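Long-range contacts in transcriptional regulator, MerR family (Listeria monocytogenes str. 4b F2365, PDB 3GP4), which probably binds DNA as a dimeric transcriptional regulator of the MerR family, with a helix-turn-helix domain joined to a long helix: residues E23-I28 and A64-L69; A58-E63 and I91-R96; L27-H32 and L46-F51. All blocks are in the same frame, centred on the assembly; numbering follows the deposited sequence.

Interaction 1: residues E23-I28 and A64-L69; sequences ERIGLI and ALIDYL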
loop_
_atom_site.group_PDB
_atom_site.type_symbol
_atom_site.label_atom_id
_atom_site.label_comp_id
_atom_site.label_asym_id
_atom_site.label_seq_id
_atom_site.Cartn_x
_atom_site.Cartn_y
_atom_site.Cartn_z
ATOM N N GLU A 23 21.811 -1.255 9.031
ATOM C CA GLU A 23 23.109 -1.967 9.132
ATOM C C GLU A 23 23.043 -2.990 10.279
ATOM O O GLU A 23 23.439 -4.159 10.126
ATOM C CB GLU A 23 24.284 -0.980 9.312
ATOM C CG GLU A 23 25.688 -1.709 9.502
ATOM C CD GLU A 23 26.782 -0.749 9.946
ATOM O OE1 GLU A 23 26.433 0.310 10.507
ATOM O OE2 GLU A 23 27.992 -1.031 9.727
ATOM N N ARG A 24 22.543 -2.544 11.428
ATOM C CA ARG A 24 22.493 -3.370 12.624
ATOM C C ARG A 24 21.742 -4.670 12.377
ATOM O O ARG A 24 22.174 -5.720 12.826
ATOM C CB ARG A 24 21.815 -2.607 13.773
ATOM C CG ARG A 24 21.732 -3.404 15.034
ATOM C CD ARG A 24 21.440 -2.539 16.239
ATOM N NE ARG A 24 20.086 -1.961 16.211
ATOM C CZ ARG A 24 18.992 -2.662 16.517
ATOM N NH1 ARG A 24 17.804 -2.077 16.504
ATOM N NH2 ARG A 24 19.095 -3.951 16.866
ATOM N N ILE A 25 20.614 -4.621 11.684
ATOM C CA ILE A 25 19.842 -5.861 11.535
ATOM C C ILE A 25 20.126 -6.648 10.234
ATOM O O ILE A 25 19.532 -7.696 9.983
ATOM C CB ILE A 25 18.329 -5.656 11.764
ATOM C CG1 ILE A 25 17.676 -4.859 10.635
ATOM C CG2 ILE A 25 18.049 -5.162 13.228
ATOM C CD1 ILE A 25 16.187 -5.213 10.523
ATOM N N GLY A 26 21.043 -6.124 9.436
ATOM C CA GLY A 26 21.493 -6.791 8.227
ATOM C C GLY A 26 20.653 -6.569 6.989
ATOM O O GLY A 26 20.525 -7.479 6.148
ATOM N N LEU A 27 20.060 -5.388 6.872
ATOM C CA LEU A 27 19.381 -5.010 5.634
ATOM C C LEU A 27 20.352 -4.455 4.602
ATOM O O LEU A 27 20.154 -4.631 3.400
ATOM C CB LEU A 27 18.325 -3.974 5.925
ATOM C CG LEU A 27 17.040 -4.589 6.515
ATOM C CD1 LEU A 27 16.178 -3.402 7.019
ATOM C CD2 LEU A 27 16.246 -5.399 5.502
ATOM N N ILE A 28 21.416 -3.824 5.079
ATOM C CA ILE A 28 22.494 -3.330 4.197
ATOM C C ILE A 28 23.825 -3.903 4.666
ATOM O O ILE A 28 23.948 -4.349 5.821
ATOM C CB ILE A 28 22.560 -1.786 4.112
ATOM C CG1 ILE A 28 23.041 -1.171 5.450
ATOM C CG2 ILE A 28 21.194 -1.240 3.598
ATOM C CD1 ILE A 28 23.032 0.379 5.536
ATOM N N ALA A 64 12.644 -11.070 4.196
ATOM C CA ALA A 64 13.070 -11.433 2.833
ATOM C C ALA A 64 14.317 -10.625 2.476
ATOM O O ALA A 64 15.265 -11.169 1.898
ATOM C CB ALA A 64 11.952 -11.182 1.821
ATOM N N LEU A 65 14.323 -9.339 2.844
ATOM C CA LEU A 65 15.404 -8.422 2.450
ATOM C C LEU A 65 16.694 -8.780 3.207
ATOM O O LEU A 65 17.785 -8.701 2.633
ATOM C CB LEU A 65 15.017 -6.965 2.691
ATOM C CG LEU A 65 13.890 -6.449 1.754
ATOM C CD1 LEU A 65 13.459 -5.093 2.226
ATOM C CD2 LEU A 65 14.370 -6.368 0.308
ATOM N N ILE A 66 16.538 -9.181 4.466
ATOM C CA ILE A 66 17.680 -9.669 5.269
ATOM C C ILE A 66 18.272 -10.922 4.633
ATOM O O ILE A 66 19.514 -11.012 4.494
ATOM C CB ILE A 66 17.313 -9.851 6.755
ATOM C CG1 ILE A 66 17.111 -8.464 7.400
ATOM C CG2 ILE A 66 18.444 -10.552 7.559
ATOM C CD1 ILE A 66 16.459 -8.505 8.807
ATOM N N ASP A 67 17.416 -11.859 4.202
ATOM C CA ASP A 67 17.881 -13.102 3.507
ATOM C C ASP A 67 18.633 -12.779 2.236
ATOM O O ASP A 67 19.642 -13.432 1.932
ATOM C CB ASP A 67 16.721 -14.054 3.094
ATOM C CG ASP A 67 16.262 -14.975 4.207
ATOM O OD1 ASP A 67 16.704 -14.828 5.363
ATOM O OD2 ASP A 67 15.427 -15.865 3.919
ATOM N N TYR A 68 18.128 -11.805 1.486
ATOM C CA TYR A 68 18.706 -11.420 0.196
ATOM C C TYR A 68 20.113 -10.868 0.383
ATOM O O TYR A 68 21.065 -11.307 -0.299
ATOM C CB TYR A 68 17.811 -10.392 -0.514
ATOM C CG TYR A 68 18.386 -9.930 -1.828
ATOM C CD1 TYR A 68 18.263 -10.705 -2.962
ATOM C CD2 TYR A 68 19.069 -8.716 -1.919
ATOM C CE1 TYR A 68 18.794 -10.295 -4.181
ATOM C CE2 TYR A 68 19.614 -8.297 -3.134
ATOM C CZ TYR A 68 19.457 -9.101 -4.265
ATOM O OH TYR A 68 19.984 -8.703 -5.487
ATOM N N LEU A 69 20.264 -9.931 1.318
ATOM C CA LEU A 69 21.616 -9.474 1.679
ATOM C C LEU A 69 22.530 -10.606 2.197
ATOM O O LEU A 69 23.698 -10.695 1.753
ATOM C CB LEU A 69 21.584 -8.306 2.667
ATOM C CG LEU A 69 23.001 -7.799 2.954
ATOM C CD1 LEU A 69 23.647 -7.192 1.719
ATOM C CD2 LEU A 69 22.934 -6.796 4.033
HETATM O O HOH W 1 21.565 -9.815 6.068
#
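A single water joins Gly-26 and Ile-66 by donating to both backbone carbonyl oxygens. It lies 2.6 Å from Gly-26 O and 2.8 Å from Ile-66 O. Both of its protons are used, and it links two acceptors that could not bond each other. The two backbone segments come close here, with Leu-27 CA 5.0 Å from Ile-66 CA. Gly-26 forms a Schellman motif after helix 16-25. Its phi is positive (85°), a backbone angle that suits glycine. At these angles a side chain would also jam against the carbonyl O of Ile-25.

Apolar side chains pack on both sides of this turn in sequence. Ile-25 and Ile-66 cross at about a right angle, and their CD1 methyls meet at 3.7 Å. The CD1 of Ile-66 also lies 3.4 Å from Ile-25 O. The side chain of Leu-27 starts away from helix 62-74, yet its CD2 branch reaches that helix. CD2 lies 3.4 Å from Leu-65 CB, a tight pair, and also touches Ile-66 CG1. Further along the helix, Leu-69 has CG anti to its backbone N (chi1 -176°). Its CD2 branch reaches the backbone after the turn and lies 3.3 Å from Gly-26 O.

Around the contact, Leu-27 also touches Tyr-22 and Ile-62. Tyr-68 bonds through OH to the OH of Tyr-114 of the second subunit, so the same helix that receives the turn also meets the dimer partner. Glu-23 makes salt bridges to Arg-33 and Arg-39, which ties helix 16-25 to the loop after it.

The join between the helix-turn-helix and helix 62-74 is therefore mainly hydrophobic. Direct polar bonding between the segments is replaced by one water, which satisfies the carbonyl of the turn and adds a partner to a helix carbonyl.

Interaction 2: residues A58-E63 and I91-R96; sequences AGLSIE and IELKNR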
loop_
_atom_site.group_PDB
_atom_site.type_symbol
_atom_site.label_atom_id
_atom_site.label_comp_id
_atom_site.label_asym_id
_atom_site.label_seq_id
_atom_site.Cartn_x
_atom_site.Cartn_y
_atom_site.Cartn_z
ATOM N N ALA A 58 7.493 -0.369 -0.516
ATOM C CA ALA A 58 6.596 -1.246 -1.298
ATOM C C ALA A 58 6.076 -2.503 -0.577
ATOM O O ALA A 58 5.364 -3.306 -1.190
ATOM C CB ALA A 58 7.247 -1.636 -2.623
ATOM N N GLY A 59 6.499 -2.697 0.678
ATOM C CA GLY A 59 6.011 -3.769 1.565
ATOM C C GLY A 59 6.751 -5.090 1.484
ATOM O O GLY A 59 6.259 -6.109 1.959
ATOM N N LEU A 60 7.929 -5.110 0.857
ATOM C CA LEU A 60 8.721 -6.353 0.890
ATOM C C LEU A 60 9.078 -6.596 2.337
ATOM O O LEU A 60 9.463 -5.658 3.061
ATOM C CB LEU A 60 10.002 -6.248 0.044
ATOM C CG LEU A 60 9.799 -6.576 -1.445
ATOM C CD1 LEU A 60 9.012 -5.479 -2.163
ATOM C CD2 LEU A 60 11.158 -6.816 -2.161
ATOM N N SER A 61 8.970 -7.848 2.774
ATOM C CA SER A 61 9.235 -8.137 4.178
ATOM C C SER A 61 10.691 -7.920 4.544
ATOM O O SER A 61 11.604 -8.151 3.724
ATOM C CB SER A 61 8.743 -9.534 4.597
ATOM O OG SER A 61 9.748 -10.549 4.535
ATOM N N ILE A 62 10.865 -7.394 5.747
ATOM C CA ILE A 62 12.150 -7.214 6.390
ATOM C C ILE A 62 12.894 -8.563 6.344
ATOM O O ILE A 62 14.073 -8.592 6.021
ATOM C CB ILE A 62 11.935 -6.734 7.850
ATOM C CG1 ILE A 62 11.758 -5.205 7.942
ATOM C CG2 ILE A 62 13.035 -7.190 8.787
ATOM C CD1 ILE A 62 12.994 -4.433 8.021
ATOM N N GLU A 63 12.199 -9.670 6.602
ATOM C CA GLU A 63 12.902 -10.992 6.638
ATOM C C GLU A 63 13.401 -11.398 5.251
ATOM O O GLU A 63 14.464 -11.990 5.145
ATOM C CB GLU A 63 12.077 -12.119 7.298
ATOM C CG GLU A 63 11.601 -11.840 8.773
ATOM C CD GLU A 63 12.733 -11.584 9.781
ATOM O OE1 GLU A 63 13.900 -11.979 9.550
ATOM O OE2 GLU A 63 12.450 -10.991 10.848
ATOM N N ILE A 91 6.083 -11.672 -7.400
ATOM C CA ILE A 91 4.696 -12.212 -7.452
ATOM C C ILE A 91 3.814 -11.553 -6.368
ATOM O O ILE A 91 2.685 -11.092 -6.657
ATOM C CB ILE A 91 4.713 -13.744 -7.293
ATOM C CG1 ILE A 91 5.218 -14.385 -8.592
ATOM C CG2 ILE A 91 3.339 -14.300 -6.834
ATOM C CD1 ILE A 91 5.506 -15.875 -8.442
ATOM N N GLU A 92 4.330 -11.517 -5.145
ATOM C CA GLU A 92 3.559 -11.002 -4.007
ATOM C C GLU A 92 3.306 -9.509 -4.128
ATOM O O GLU A 92 2.213 -9.024 -3.745
ATOM C CB GLU A 92 4.234 -11.351 -2.682
ATOM C CG GLU A 92 4.262 -12.880 -2.460
ATOM C CD GLU A 92 5.022 -13.329 -1.231
ATOM O OE1 GLU A 92 5.259 -12.518 -0.313
ATOM O OE2 GLU A 92 5.369 -14.529 -1.173
ATOM N N LEU A 93 4.300 -8.772 -4.620
ATOM C CA LEU A 93 4.131 -7.336 -4.852
ATOM C C LEU A 93 3.108 -7.114 -5.978
ATOM O O LEU A 93 2.249 -6.220 -5.867
ATOM C CB LEU A 93 5.473 -6.626 -5.186
ATOM C CG LEU A 93 5.404 -5.121 -5.584
ATOM C CD1 LEU A 93 4.662 -4.207 -4.549
ATOM C CD2 LEU A 93 6.800 -4.551 -5.855
ATOM N N LYS A 94 3.217 -7.893 -7.059
ATOM C CA LYS A 94 2.260 -7.764 -8.188
ATOM C C LYS A 94 0.840 -8.025 -7.678
ATOM O O LYS A 94 -0.085 -7.288 -8.035
ATOM C CB LYS A 94 2.570 -8.737 -9.334
ATOM C CG LYS A 94 1.506 -8.780 -10.486
ATOM C CD LYS A 94 1.363 -7.368 -11.086
ATOM C CE LYS A 94 0.870 -7.369 -12.567
ATOM N NZ LYS A 94 -0.563 -7.712 -12.711
ATOM N N ASN A 95 0.679 -9.044 -6.842
ATOM C CA ASN A 95 -0.633 -9.325 -6.258
ATOM C C ASN A 95 -1.161 -8.153 -5.418
ATOM O O ASN A 95 -2.327 -7.771 -5.614
ATOM C CB ASN A 95 -0.660 -10.655 -5.527
ATOM C CG ASN A 95 -0.495 -11.832 -6.484
ATOM O OD1 ASN A 95 -0.646 -11.666 -7.695
ATOM N ND2 ASN A 95 -0.161 -13.011 -5.952
ATOM N N ARG A 96 -0.312 -7.550 -4.575
ATOM C CA ARG A 96 -0.682 -6.340 -3.794
ATOM C C ARG A 96 -1.139 -5.172 -4.661
ATOM O O ARG A 96 -2.188 -4.524 -4.373
ATOM C CB ARG A 96 0.438 -5.893 -2.846
ATOM C CG ARG A 96 0.638 -6.795 -1.621
ATOM C CD ARG A 96 1.542 -6.136 -0.550
ATOM N NE ARG A 96 2.906 -5.807 -1.015
ATOM C CZ ARG A 96 3.909 -6.691 -1.107
ATOM N NH1 ARG A 96 3.710 -7.963 -0.817
ATOM N NH2 ARG A 96 5.112 -6.299 -1.512
HETATM O O HOH W 2 2.446 -2.862 -0.518
#
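A Schellman motif follows helix 43-57, and Arg-96 of the long helix 79-130 bonds to the carbonyl of Ala-58, the residue just after the helix. Gly-59 gives the motif its positive phi of 89°. Arg-96 NH2 donates to Ala-58 O at 3.0 Å, with an N-H...O angle of 150°. The donor is tilted from the carbonyl plane. The oxygen in turn lies somewhat out of the guanidinium plane, near its edge. A water also donates to Ala-58 O at 3.0 Å and accepts a weak bond from Arg-96 NE.

The guanidinium is layered between backbone groups. Gly-59 O lies 3.6 Å above one face and Leu-93 CA the same distance from the opposite face, both toward the rim. A bend at chi3 (-60°) turns the Arg-96 chain at NE. The positive charge sits beside carbonyl oxygens at a helix end, which would be expected to favour it.

Leucines lie next to this polar pair. The CD1 branch of Leu-93 lies 3.5 Å from Ala-58 O and also meets Ala-58 CB, at 4.1 Å. The side chain of Leu-60 crosses that of Arg-96 at about a right angle, its CD1 lying 4.0 Å from NH2. The same CD1 makes a looser contact with Leu-93 CD2.

The contact sits where the short loop between helices 43-57 and 62-74 meets helix 79-130. Ser-61 caps the start of helix 62-74 through a bond to Ala-64 N, and Leu-60 packs back on Met-55. The second subunit adds Ala-103 against Ala-58 and Leu-104 against Leu-93, so the loop also borders the dimer interface of the long helices.

Interaction 3: residues L27-H32 and L46-F51; sequences LIPPIH and LRWILF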
loop_
_atom_site.group_PDB
_atom_site.type_symbol
_atom_site.label_atom_id
_atom_site.label_comp_id
_atom_site.label_asym_id
_atom_site.label_seq_id
_atom_site.Cartn_x
_atom_site.Cartn_y
_atom_site.Cartn_z
ATOM N N LEU A 27 20.060 -5.388 6.872
ATOM C CA LEU A 27 19.381 -5.010 5.634
ATOM C C LEU A 27 20.352 -4.455 4.602
ATOM O O LEU A 27 20.154 -4.631 3.400
ATOM C CB LEU A 27 18.325 -3.974 5.925
ATOM C CG LEU A 27 17.040 -4.589 6.515
ATOM C CD1 LEU A 27 16.178 -3.402 7.019
ATOM C CD2 LEU A 27 16.246 -5.399 5.502
ATOM N N ILE A 28 21.416 -3.824 5.079
ATOM C CA ILE A 28 22.494 -3.330 4.197
ATOM C C ILE A 28 23.825 -3.903 4.666
ATOM O O ILE A 28 23.948 -4.349 5.821
ATOM C CB ILE A 28 22.560 -1.786 4.112
ATOM C CG1 ILE A 28 23.041 -1.171 5.450
ATOM C CG2 ILE A 28 21.194 -1.240 3.598
ATOM C CD1 ILE A 28 23.032 0.379 5.536
ATOM N N PRO A 29 24.810 -3.943 3.762
ATOM C CA PRO A 29 26.100 -4.531 4.173
ATOM C C PRO A 29 26.803 -3.692 5.256
ATOM O O PRO A 29 26.592 -2.481 5.328
ATOM C CB PRO A 29 26.916 -4.552 2.868
ATOM C CG PRO A 29 25.909 -4.485 1.761
ATOM C CD PRO A 29 24.738 -3.675 2.316
ATOM N N PRO A 30 27.660 -4.316 6.094
ATOM C CA PRO A 30 28.366 -3.528 7.101
ATOM C C PRO A 30 29.146 -2.374 6.472
ATOM O O PRO A 30 29.730 -2.524 5.417
ATOM C CB PRO A 30 29.353 -4.531 7.699
ATOM C CG PRO A 30 28.714 -5.854 7.458
ATOM C CD PRO A 30 28.136 -5.709 6.081
ATOM N N ILE A 31 29.136 -1.235 7.136
ATOM C CA ILE A 31 29.704 -0.023 6.582
ATOM C C ILE A 31 31.145 0.076 7.084
ATOM O O ILE A 31 31.434 -0.227 8.243
ATOM C CB ILE A 31 28.861 1.205 6.983
ATOM C CG1 ILE A 31 27.427 1.046 6.431
ATOM C CG2 ILE A 31 29.488 2.523 6.493
ATOM C CD1 ILE A 31 26.421 1.800 7.297
ATOM N N HIS A 32 32.031 0.501 6.197
ATOM C CA HIS A 32 33.418 0.757 6.578
ATOM C C HIS A 32 33.492 1.849 7.674
ATOM O O HIS A 32 32.738 2.843 7.649
ATOM C CB HIS A 32 34.248 1.100 5.332
ATOM C CG HIS A 32 34.258 0.003 4.301
ATOM N ND1 HIS A 32 35.360 -0.798 4.069
ATOM C CD2 HIS A 32 33.293 -0.442 3.456
ATOM C CE1 HIS A 32 35.077 -1.676 3.121
ATOM N NE2 HIS A 32 33.830 -1.481 2.733
ATOM N N LEU A 46 25.236 3.572 -0.496
ATOM C CA LEU A 46 24.053 4.395 -0.858
ATOM C C LEU A 46 23.091 3.591 -1.725
ATOM O O LEU A 46 21.873 3.662 -1.530
ATOM C CB LEU A 46 24.481 5.694 -1.563
ATOM C CG LEU A 46 25.452 6.526 -0.712
ATOM C CD1 LEU A 46 26.359 7.384 -1.599
ATOM C CD2 LEU A 46 24.728 7.377 0.349
ATOM N N ARG A 47 23.617 2.814 -2.671
ATOM C CA ARG A 47 22.744 1.992 -3.528
ATOM C C ARG A 47 21.955 0.984 -2.682
ATOM O O ARG A 47 20.748 0.737 -2.923
ATOM C CB ARG A 47 23.519 1.269 -4.629
ATOM C CG ARG A 47 24.257 2.226 -5.601
ATOM C CD ARG A 47 24.708 1.497 -6.847
ATOM N NE ARG A 47 25.714 2.244 -7.625
ATOM C CZ ARG A 47 25.473 3.304 -8.396
ATOM N NH1 ARG A 47 24.240 3.806 -8.522
ATOM N NH2 ARG A 47 26.483 3.873 -9.060
ATOM N N TRP A 48 22.607 0.402 -1.683
ATOM C CA TRP A 48 21.859 -0.522 -0.788
ATOM C C TRP A 48 20.806 0.186 0.081
ATOM O O TRP A 48 19.729 -0.352 0.303
ATOM C CB TRP A 48 22.805 -1.310 0.107
ATOM C CG TRP A 48 23.337 -2.512 -0.575
ATOM C CD1 TRP A 48 24.560 -2.628 -1.204
ATOM C CD2 TRP A 48 22.698 -3.770 -0.712
ATOM N NE1 TRP A 48 24.709 -3.890 -1.730
ATOM C CE2 TRP A 48 23.582 -4.619 -1.428
ATOM C CE3 TRP A 48 21.461 -4.281 -0.295
ATOM C CZ2 TRP A 48 23.249 -5.937 -1.768
ATOM C CZ3 TRP A 48 21.144 -5.606 -0.621
ATOM C CH2 TRP A 48 22.033 -6.412 -1.349
ATOM N N ILE A 49 21.128 1.374 0.571
ATOM C CA ILE A 49 20.178 2.132 1.426
ATOM C C ILE A 49 18.919 2.498 0.608
ATOM O O ILE A 49 17.755 2.314 1.043
ATOM C CB ILE A 49 20.869 3.377 2.021
ATOM C CG1 ILE A 49 21.907 2.936 3.079
ATOM C CG2 ILE A 49 19.845 4.320 2.662
ATOM C CD1 ILE A 49 23.000 4.008 3.419
ATOM N N LEU A 50 19.182 2.928 -0.609
ATOM C CA LEU A 50 18.130 3.357 -1.540
ATOM C C LEU A 50 17.225 2.191 -1.972
ATOM O O LEU A 50 15.987 2.300 -1.948
ATOM C CB LEU A 50 18.791 4.045 -2.735
ATOM C CG LEU A 50 19.372 5.442 -2.447
ATOM C CD1 LEU A 50 20.154 5.917 -3.691
ATOM C CD2 LEU A 50 18.269 6.441 -2.124
ATOM N N PHE A 51 17.827 1.073 -2.360
ATOM C CA PHE A 51 17.068 -0.155 -2.641
ATOM C C PHE A 51 16.216 -0.604 -1.444
ATOM O O PHE A 51 15.019 -0.960 -1.631
ATOM C CB PHE A 51 18.017 -1.259 -3.114
ATOM C CG PHE A 51 17.345 -2.563 -3.474
ATOM C CD1 PHE A 51 16.636 -2.702 -4.667
ATOM C CD2 PHE A 51 17.467 -3.648 -2.635
ATOM C CE1 PHE A 51 16.046 -3.932 -4.994
ATOM C CE2 PHE A 51 16.874 -4.893 -2.963
ATOM C CZ PHE A 51 16.181 -5.024 -4.128
#
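Leu-27 touches Trp-48 through its backbone: its O lies 3.9 Å from CE3, on the six-membered ring of the indole. It is the first of three consecutive residues that meet helix 43-57.

Ile-28 comes next and reaches two residues of that helix. Its CG2 methyl packs against Trp-48 at the root of the side chain, 3.8 Å from CB. Its CD1 goes to Ile-49 instead, 3.7 Å from CG1, and these two side chains cross obliquely. CG1 of Ile-28 sits between the backbone N and the carbonyl carbon (chi1 69°), while CG2 lies beside the backbone N, and the two branches serve different residues of the helix.

Pro-29 lies over one face of the Trp-48 indole, its ring crossing the tryptophan side chain at about a right angle. The CD carbon makes a CH-pi contact with the five-membered ring, 3.6 Å from its centroid and 18° off the normal. CD is closest to CG of the indole, at 3.4 Å. The neighbouring CG of the proline lies 3.7 Å from Trp-48 NE1. CD of a proline is bonded to N and so somewhat polarised, which may favour this CH-pi contact.

Beyond Pro-29 the chain leaves the helix. Ile-31 N is hydrogen-bonded to Glu-23 OE2 of helix 16-25, and His-32 pairs by backbone with Lys-40, consistent with the wing of a MerR domain. Trp-48 also meets the ring of Phe-72 at about 55°, and Pro-29 touches Leu-69. Ile-49 packs on Ile-19 and Ser-12. The segment thus lies among helices 16-25, 43-57 and 62-74.

In the fold
Interactions 1 and 3 start from the same part of the chain and share Leu-27 and Ile-28. Their centres are about 9 Å apart. From there, one reaches helix 62-74 and the other helix 43-57, which follow each other in the chain. Interaction 2 lies about 15 Å from interaction 1 and about 20 Å from interaction 3. Its loop opens after interaction 3 has closed, and its segments alternate with those of interaction 1. Ile-62 CD1 meets Leu-27 CD1 at 3.5 Å and connects all three. Together they run from the helix-turn-helix region to the long helix 79-130, which is consistent with DNA binding being coupled to the dimer.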